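Local coordinates for adenylosuccinate lyase (Francisella tularensis subsp. tularensis SCHU S4, PDB 4EEI), which probably cleaves adenylosuccinate to AMP and fumarate, and likewise releases fumarate from the succinyl-carboxamide ribotide (SAICAR) of purine biosynthesis, at residues Asp167-Asp170 with Phe171-Asp174; Glu160-Arg163 with Arg164-Asp167. All coordinates share one frame; numbering follows the deposited sequence. Where two conformers were deposited one is given.

Contact 1. Residues Asp167-Asp170 with Phe171-Asp174; sequences DLKD and FQKD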
loop_
_atom_site.group_PDB
_atom_site.type_symbol
_atom_site.label_atom_id
_atom_site.label_comp_id
_atom_site.label_asym_id
_atom_site.label_seq_id
_atom_site.Cartn_x
_atom_site.Cartn_y
_atom_site.Cartn_z
ATOM N N ASP B 167 18.969 -5.652 -11.751
ATOM C CA ASP B 167 18.177 -6.385 -10.749
ATOM C C ASP B 167 17.452 -7.563 -11.409
ATOM O O ASP B 167 17.438 -8.672 -10.870
ATOM C CB ASP B 167 17.112 -5.483 -10.096
ATOM C CG ASP B 167 17.702 -4.389 -9.209
ATOM O OD1 ASP B 167 18.879 -4.512 -8.805
ATOM O OD2 ASP B 167 16.962 -3.410 -8.901
ATOM N N LEU B 168 16.837 -7.319 -12.564
ATOM C CA LEU B 168 16.056 -8.360 -13.243
ATOM C C LEU B 168 16.940 -9.475 -13.798
ATOM O O LEU B 168 16.600 -10.665 -13.702
ATOM C CB LEU B 168 15.192 -7.773 -14.368
ATOM C CG LEU B 168 13.889 -7.077 -14.005
ATOM C CD1 LEU B 168 13.114 -6.729 -15.262
ATOM C CD2 LEU B 168 13.047 -7.956 -13.095
ATOM N N LYS B 169 18.071 -9.097 -14.386
ATOM C CA LYS B 169 18.989 -10.094 -14.917
ATOM C C LYS B 169 19.586 -10.924 -13.770
ATOM O O LYS B 169 19.842 -12.122 -13.928
ATOM C CB LYS B 169 20.076 -9.433 -15.770
ATOM C CG LYS B 169 19.565 -8.942 -17.138
ATOM C CD LYS B 169 20.702 -8.380 -17.988
ATOM C CE LYS B 169 20.262 -8.178 -19.434
ATOM N NZ LYS B 169 21.293 -7.514 -20.282
ATOM N N ASP B 170 19.799 -10.294 -12.617
ATOM C CA ASP B 170 20.248 -11.029 -11.434
ATOM C C ASP B 170 19.195 -12.046 -11.010
ATOM O O ASP B 170 19.515 -13.185 -10.671
ATOM C CB ASP B 170 20.537 -10.085 -10.262
ATOM C CG ASP B 170 21.855 -9.338 -10.417
ATOM O OD1 ASP B 170 22.696 -9.770 -11.235
ATOM O OD2 ASP B 170 22.046 -8.321 -9.707
ATOM N N PHE B 171 17.939 -11.630 -11.013
ATOM C CA PHE B 171 16.858 -12.528 -10.608
ATOM C C PHE B 171 16.725 -13.635 -11.633
ATOM O O PHE B 171 16.456 -14.781 -11.290
ATOM C CB PHE B 171 15.541 -11.780 -10.505
ATOM C CG PHE B 171 14.437 -12.586 -9.877
ATOM C CD1 PHE B 171 13.577 -13.348 -10.656
ATOM C CD2 PHE B 171 14.263 -12.580 -8.507
ATOM C CE1 PHE B 171 12.549 -14.098 -10.060
ATOM C CE2 PHE B 171 13.244 -13.327 -7.903
ATOM C CZ PHE B 171 12.390 -14.087 -8.679
ATOM N N GLN B 172 16.923 -13.292 -12.901
ATOM C CA GLN B 172 16.866 -14.287 -13.963
ATOM C C GLN B 172 17.914 -15.382 -13.757
ATOM O O GLN B 172 17.653 -16.557 -14.039
ATOM C CB GLN B 172 17.047 -13.613 -15.327
ATOM C CG GLN B 172 16.782 -14.520 -16.517
ATOM C CD GLN B 172 17.019 -13.808 -17.827
ATOM O OE1 GLN B 172 16.200 -13.885 -18.755
ATOM N NE2 GLN B 172 18.147 -13.106 -17.918
ATOM N N LYS B 173 19.095 -15.007 -13.270
ATOM C CA LYS B 173 20.149 -15.990 -13.016
ATOM C C LYS B 173 19.840 -16.829 -11.795
ATOM O O LYS B 173 20.171 -18.015 -11.754
ATOM C CB LYS B 173 21.491 -15.311 -12.770
ATOM C CG LYS B 173 22.116 -14.660 -13.976
ATOM C CD LYS B 173 23.438 -14.023 -13.576
ATOM C CE LYS B 173 23.755 -12.812 -14.433
ATOM N NZ LYS B 173 24.986 -12.118 -13.964
ATOM N N ASP B 174 19.162 -16.211 -10.827
ATOM C CA ASP B 174 18.931 -16.802 -9.506
ATOM C C ASP B 174 17.684 -16.197 -8.843
ATOM O O ASP B 174 17.779 -15.186 -8.130
ATOM C CB ASP B 174 20.167 -16.564 -8.631
ATOM C CG ASP B 174 19.997 -17.059 -7.198
ATOM O OD1 ASP B 174 19.073 -17.856 -6.922
ATOM O OD2 ASP B 174 20.814 -16.653 -6.341
HETATM O O HOH W 1 20.253 -13.138 -16.349
#

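Contact 2. Residues Glu160-Arg163 with Arg164-Asp167; sequences EFKR and RLKD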
loop_
_atom_site.group_PDB
_atom_site.type_symbol
_atom_site.label_atom_id
_atom_site.label_comp_id
_atom_site.label_asym_id
_atom_site.label_seq_id
_atom_site.Cartn_x
_atom_site.Cartn_y
_atom_site.Cartn_z
ATOM N N GLU B 160 18.813 4.812 -14.258
ATOM C CA GLU B 160 17.864 4.235 -13.304
ATOM C C GLU B 160 17.258 2.944 -13.858
ATOM O O GLU B 160 17.185 1.933 -13.158
ATOM C CB GLU B 160 16.752 5.228 -12.938
ATOM C CG GLU B 160 15.743 4.636 -11.955
ATOM C CD GLU B 160 14.633 5.605 -11.553
ATOM O OE1 GLU B 160 14.527 6.700 -12.165
ATOM O OE2 GLU B 160 13.859 5.260 -10.625
ATOM N N PHE B 161 16.820 2.983 -15.115
ATOM C CA PHE B 161 16.299 1.784 -15.762
ATOM C C PHE B 161 17.377 0.704 -15.906
ATOM O O PHE B 161 17.063 -0.485 -15.844
ATOM C CB PHE B 161 15.662 2.121 -17.126
ATOM C CG PHE B 161 14.270 2.681 -17.013
ATOM C CD1 PHE B 161 13.192 1.834 -16.747
ATOM C CD2 PHE B 161 14.033 4.045 -17.153
ATOM C CE1 PHE B 161 11.890 2.335 -16.634
ATOM C CE2 PHE B 161 12.729 4.564 -17.050
ATOM C CZ PHE B 161 11.658 3.703 -16.789
ATOM N N LYS B 162 18.640 1.104 -16.077
ATOM C CA LYS B 162 19.736 0.116 -16.082
ATOM C C LYS B 162 19.954 -0.522 -14.704
ATOM O O LYS B 162 20.334 -1.700 -14.599
ATOM C CB LYS B 162 21.052 0.725 -16.602
ATOM C CG LYS B 162 21.051 1.040 -18.099
ATOM C CD LYS B 162 21.293 -0.214 -18.946
ATOM C CE LYS B 162 22.723 -0.702 -18.782
ATOM N NZ LYS B 162 22.878 -2.140 -19.162
ATOM N N ARG B 163 19.746 0.244 -13.638
ATOM C CA ARG B 163 19.827 -0.347 -12.302
ATOM C C ARG B 163 18.748 -1.422 -12.175
ATOM O O ARG B 163 18.992 -2.491 -11.609
ATOM C CB ARG B 163 19.682 0.720 -11.206
ATOM C CG ARG B 163 20.910 1.618 -11.049
ATOM C CD ARG B 163 20.827 2.501 -9.788
ATOM N NE ARG B 163 19.818 3.570 -9.861
ATOM C CZ ARG B 163 20.036 4.760 -10.413
ATOM N NH1 ARG B 163 21.205 5.026 -10.988
ATOM N NH2 ARG B 163 19.090 5.688 -10.404
ATOM N N ARG B 164 17.566 -1.149 -12.717
ATOM C CA ARG B 164 16.474 -2.126 -12.662
ATOM C C ARG B 164 16.763 -3.314 -13.574
ATOM O O ARG B 164 16.441 -4.459 -13.237
ATOM C CB ARG B 164 15.145 -1.476 -13.047
ATOM C CG ARG B 164 14.755 -0.279 -12.183
ATOM C CD ARG B 164 14.293 -0.682 -10.767
ATOM N NE ARG B 164 15.413 -1.042 -9.892
ATOM C CZ ARG B 164 16.199 -0.159 -9.278
ATOM N NH1 ARG B 164 17.203 -0.573 -8.517
ATOM N NH2 ARG B 164 15.975 1.143 -9.424
ATOM N N LEU B 165 17.385 -3.051 -14.720
ATOM C CA LEU B 165 17.708 -4.134 -15.646
ATOM C C LEU B 165 18.696 -5.099 -15.004
ATOM O O LEU B 165 18.565 -6.319 -15.139
ATOM C CB LEU B 165 18.237 -3.585 -16.987
ATOM C CG LEU B 165 18.642 -4.649 -18.011
ATOM C CD1 LEU B 165 17.423 -5.454 -18.464
ATOM C CD2 LEU B 165 19.325 -4.002 -19.206
ATOM N N LYS B 166 19.684 -4.572 -14.286
ATOM C CA LYS B 166 20.601 -5.453 -13.577
ATOM C C LYS B 166 19.881 -6.275 -12.499
ATOM O O LYS B 166 20.156 -7.463 -12.352
ATOM C CB LYS B 166 21.783 -4.684 -12.976
ATOM C CG LYS B 166 22.811 -5.596 -12.301
ATOM C CD LYS B 166 23.887 -4.791 -11.589
ATOM C CE LYS B 166 24.844 -5.695 -10.799
ATOM N NZ LYS B 166 24.219 -6.335 -9.591
ATOM N N ASP B 167 18.969 -5.652 -11.751
ATOM C CA ASP B 167 18.177 -6.385 -10.749
ATOM C C ASP B 167 17.452 -7.563 -11.409
ATOM O O ASP B 167 17.438 -8.672 -10.870
ATOM C CB ASP B 167 17.112 -5.483 -10.096
ATOM C CG ASP B 167 17.702 -4.389 -9.209
ATOM O OD1 ASP B 167 18.879 -4.512 -8.805
ATOM O OD2 ASP B 167 16.962 -3.410 -8.901
HETATM O O HOH W 2 13.468 2.682 -10.156
#

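Contact 1. Residues Asp167-Asp170 with Phe171-Asp174
Phe171 joins the turn before it through its backbone N, which donates to Asp167 O at 3.0 Å. Its ring turns away from that turn because CG lies anti to the backbone N (chi1 -170°). There it packs on Met110 of helix 94-131, a helix that Leu168 also touches, along with helix 217-244; two large apolar residues suit this buried side.

Gln172 N gives the shortest of the backbone bonds, 2.8 Å to Leu168 O. A polar, extended side chain suits this exposed position: NE2 donates to a water at 2.6 Å, and that water in turn donates to Lys169 O, 2.7 Å away. The carbonyl of Lys169 therefore has two donors, since Lys173 N also reaches it at 3.1 Å.

The long aliphatic part of Lys173 starts over that same oxygen, with CG 3.4 Å from Lys169 O. Its NZ ends 4.3 Å from Asp170 OD1, too far for a salt bridge, though the opposite charges may still attract weakly; Asp170 OD2 is already paired with Lys166, one turn back.

At Asp174 the bonding weakens. Its N makes two weak bonds, to Asp170 O and to Phe171 O, the former an acceptor that Lys173 N also approaches weakly, and its phi and psi are no longer helical. The arrangement is the last turn of an amphipathic helix, 151-173, where the helical bonding ends.

Contact 2. Residues Glu160-Arg163 with Arg164-Asp167
An amphipathic helix of the all-helical core carries this contact, two successive turns in the middle of helix 151-173, linked by i to i+4 backbone bonds such as Leu165 N to Phe161 O at 2.8 Å. The distinctive feature is Arg164. Its chain bends at chi2 and chi3 (-73° and 76°), folding the guanidinium back along the helix so that one face lies against Arg163 CB, 4.1 Å from Arg164 CZ.

At the edge of this flat group sits Asp167 OD2, in the guanidinium plane. Arg164 NE (3.0 Å) and NH1 (2.9 Å) both donate to that single oxygen in a side-on salt bridge, from the same face of the carboxylate, fixing the arginine end's rotation; Asp167 OD1 pairs with Lys221 of the second subunit. Toward Glu160, a water donates to Glu160 OE2 and accepts from Arg164 NH2, bridging charged atoms 4.8 Å apart, while Glu160 OE1 forms a salt bridge to Arg235 of the same chain.

Arg163 folds its guanidinium back over Glu160, whose CA lies 3.5 Å above the plane. Although Arg163 NE and Arg164 NH2 are close, both arginines form salt bridges to Asp217 of the second subunit, which probably offsets their like charge. Phe161, by contrast, buries its ring against helices 94-131 and 217-244. Arginines suit this place because each can serve several acceptors, an arrangement characteristic of a charged helix face at a subunit interface.

How the contacts relate
Following the chain from the N terminus, helix 151-173 begins soon after the hairpin of strands 135-140 and 143-149, and contact 2 comes first on it, in its middle. Contact 1 takes over at Asp167, the residue they share, and runs to the helix end. Neither closes a loop, since each joins adjoining turns; they follow in series, neither nested nor crossed, with centres about 11 Å apart. Both lay apolar residues on helices 94-131 and 217-244 of the same chain. Contact 2 adds the polar link to the second subunit, which Asp167 extends through Lys221 of that subunit, whereas contact 1 leads toward the more exposed helix end.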